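Local atomic coordinates of extracellular fatty acid-binding protein (Gallus gallus, PDB entry 3SAO), a protein that binds bacterial ferric siderophores tightly and also takes up long-chain fatty acids, and may act as an antibacterial factor and lysophosphatidic acid sensor. Residues 13-18 against 111-116. Residues are numbered along the deposited sequence; the frame is centred on the assembly and turned at random.
Sequences YIVALA and MRLYSR. With NKN ((2R)-2-hydroxy-3-(phosphonooxy)propyl tetradecanoate), chain C.
Y13 and S115 form a reciprocal backbone pair, Y13 N to S115 O and S115 N to Y13 O both measuring 2.8 Å, and A18 and M111 exchange the same two bonds at the other end of the antiparallel ladder. Between them the register slips by one residue. V15 N donates to L113 O at 2.8 Å and 172°, but L113 N turns to A16 O (2.9 Å), so that V15 and A16 together face L113. This is a beta bulge, and V15 carries the evidence in its psi of -10°. The cost falls on A16 N, which is buried and has no partner anywhere in the model, while the bond to A16 O arrives tilted out of the carbonyl plane.

I14, L17, R112 and Y114 share the face turned to the lysophosphatidic acid. I14 CG1 lies over one face of the Y114 ring, 3.8 Å from its centroid, a CH-pi contact; the ligand's glycerol ester covers the opposite face. Y114 OH donates to phosphate oxygen OAD, although the modelled 2.4 Å is too short to be trusted in detail. R112, extended from CG to NE, runs past L17, whose CD2 sits 3.6 Å from R112 CG, and its NH1 donates to phosphate OAB (2.9 Å, a bent 131°). K82 supplies a further bond to the ligand, and R112 also binds enterobactin in this protein.

On the other face, S115 OG bonds S117 O. Just past the strand end, R116 turns away from strand 13-18, and its guanidinium donates to the carbonyls of K11 and A9. Within the lipocalin barrel, strand 10-18 also pairs with 34-41 and 142-144, and strand 106-115 with 94-103, while F128 of helix 122-133 packs on A16, A18, M111 and L113.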
# COMPACT_ATOMS: atom_id res chain seq x y z
N TYR A 13 -4.03 -0.06 -7.02
CA TYR A 13 -4.83 -0.55 -5.92
C TYR A 13 -3.95 -1.32 -4.96
O TYR A 13 -3.02 -1.97 -5.39
CB TYR A 13 -5.88 -1.52 -6.44
CG TYR A 13 -6.84 -0.95 -7.45
CD1 TYR A 13 -6.58 -1.04 -8.81
CD2 TYR A 13 -8.02 -0.36 -7.03
CE1 TYR A 13 -7.48 -0.53 -9.74
CE2 TYR A 13 -8.91 0.16 -7.95
CZ TYR A 13 -8.67 0.04 -9.30
OH TYR A 13 -9.60 0.52 -10.21
N ILE A 14 -4.19 -1.17 -3.67
CA ILE A 14 -3.60 -2.00 -2.65
C ILE A 14 -4.58 -3.15 -2.39
O ILE A 14 -5.70 -2.94 -1.94
CB ILE A 14 -3.33 -1.21 -1.41
CG1 ILE A 14 -2.45 -0.00 -1.76
CG2 ILE A 14 -2.68 -2.12 -0.32
CD1 ILE A 14 -2.23 0.99 -0.64
N VAL A 15 -4.15 -4.36 -2.75
CA VAL A 15 -5.09 -5.48 -2.91
C VAL A 15 -4.83 -6.57 -1.87
O VAL A 15 -5.66 -7.47 -1.70
CB VAL A 15 -5.06 -6.07 -4.35
CG1 VAL A 15 -5.35 -4.99 -5.37
CG2 VAL A 15 -3.71 -6.79 -4.64
N ALA A 16 -3.73 -6.48 -1.13
CA ALA A 16 -3.49 -7.40 -0.02
C ALA A 16 -2.49 -6.79 0.95
O ALA A 16 -1.74 -5.91 0.59
CB ALA A 16 -2.96 -8.75 -0.52
N LEU A 17 -2.55 -7.28 2.17
CA LEU A 17 -1.83 -6.81 3.32
C LEU A 17 -1.37 -7.99 4.12
O LEU A 17 -2.02 -9.04 4.12
CB LEU A 17 -2.73 -5.98 4.23
CG LEU A 17 -3.46 -4.80 3.59
CD1 LEU A 17 -4.43 -4.19 4.64
CD2 LEU A 17 -2.48 -3.77 3.08
N ALA A 18 -0.26 -7.82 4.82
CA ALA A 18 0.18 -8.81 5.77
C ALA A 18 0.73 -8.12 7.02
O ALA A 18 1.57 -7.22 6.92
CB ALA A 18 1.23 -9.75 5.15
N MET A 111 3.26 -5.51 5.28
CA MET A 111 3.51 -5.73 3.88
C MET A 111 2.26 -5.39 3.12
O MET A 111 1.15 -5.75 3.55
CB MET A 111 3.87 -7.19 3.64
CG MET A 111 5.20 -7.53 4.19
SD MET A 111 5.72 -9.20 3.74
CE MET A 111 5.59 -9.26 1.96
N ARG A 112 2.45 -4.77 1.97
CA ARG A 112 1.34 -4.44 1.08
C ARG A 112 1.59 -4.92 -0.38
O ARG A 112 2.70 -4.90 -0.87
CB ARG A 112 1.09 -2.94 1.09
CG ARG A 112 0.82 -2.35 2.44
CD ARG A 112 0.48 -0.87 2.32
NE ARG A 112 -0.13 -0.41 3.55
CZ ARG A 112 0.54 0.01 4.62
NH1 ARG A 112 1.86 0.10 4.59
NH2 ARG A 112 -0.12 0.34 5.72
N LEU A 113 0.55 -5.38 -1.06
CA LEU A 113 0.65 -5.70 -2.48
C LEU A 113 -0.11 -4.64 -3.28
O LEU A 113 -1.34 -4.52 -3.16
CB LEU A 113 0.06 -7.09 -2.77
CG LEU A 113 -0.03 -7.57 -4.21
CD1 LEU A 113 1.37 -7.59 -4.91
CD2 LEU A 113 -0.70 -8.97 -4.21
N TYR A 114 0.62 -3.89 -4.09
CA TYR A 114 0.07 -2.98 -5.08
C TYR A 114 -0.21 -3.75 -6.39
O TYR A 114 0.62 -4.53 -6.84
CB TYR A 114 1.05 -1.83 -5.35
CG TYR A 114 1.02 -0.74 -4.31
CD1 TYR A 114 0.59 0.55 -4.65
CD2 TYR A 114 1.44 -0.96 -3.02
CE1 TYR A 114 0.54 1.56 -3.71
CE2 TYR A 114 1.39 0.08 -2.05
CZ TYR A 114 0.93 1.32 -2.42
OH TYR A 114 0.82 2.35 -1.52
N SER A 115 -1.37 -3.49 -7.00
CA SER A 115 -1.70 -4.02 -8.32
C SER A 115 -2.29 -2.90 -9.23
O SER A 115 -3.00 -2.04 -8.73
CB SER A 115 -2.66 -5.19 -8.16
OG SER A 115 -3.05 -5.73 -9.42
N ARG A 116 -2.02 -2.92 -10.55
CA ARG A 116 -2.67 -1.96 -11.46
C ARG A 116 -4.11 -2.32 -11.70
O ARG A 116 -4.93 -1.45 -11.96
CB ARG A 116 -2.02 -1.89 -12.85
CG ARG A 116 -0.69 -1.24 -12.85
CD ARG A 116 -0.85 0.25 -12.76
NE ARG A 116 0.39 0.90 -13.17
CZ ARG A 116 0.58 2.20 -13.20
NH1 ARG A 116 -0.39 3.02 -12.82
NH2 ARG A 116 1.74 2.68 -13.62
OAA NKN C . 3.14 3.44 2.33
OAB NKN C . 3.29 1.08 2.21
PAC NKN C . 2.90 2.29 1.41
OAD NKN C . 1.54 2.24 0.75
OAE NKN C . 4.06 1.01 -6.30
OAF NKN C . 3.94 2.41 0.20
CAG NKN C . 3.93 3.37 -0.86
CAH NKN C . 4.87 2.96 -1.99
CAI NKN C . 4.30 2.97 -3.41
OAJ NKN C . 4.70 1.79 -4.15
CAK NKN C . 4.85 1.65 -5.60
CAL NKN C . 6.06 2.25 -6.27
CAM NKN C . 6.84 1.13 -6.94
CAN NKN C . 8.25 1.57 -7.35
CAO NKN C . 8.59 2.96 -6.83
OAY NKN C . 5.95 3.90 -1.96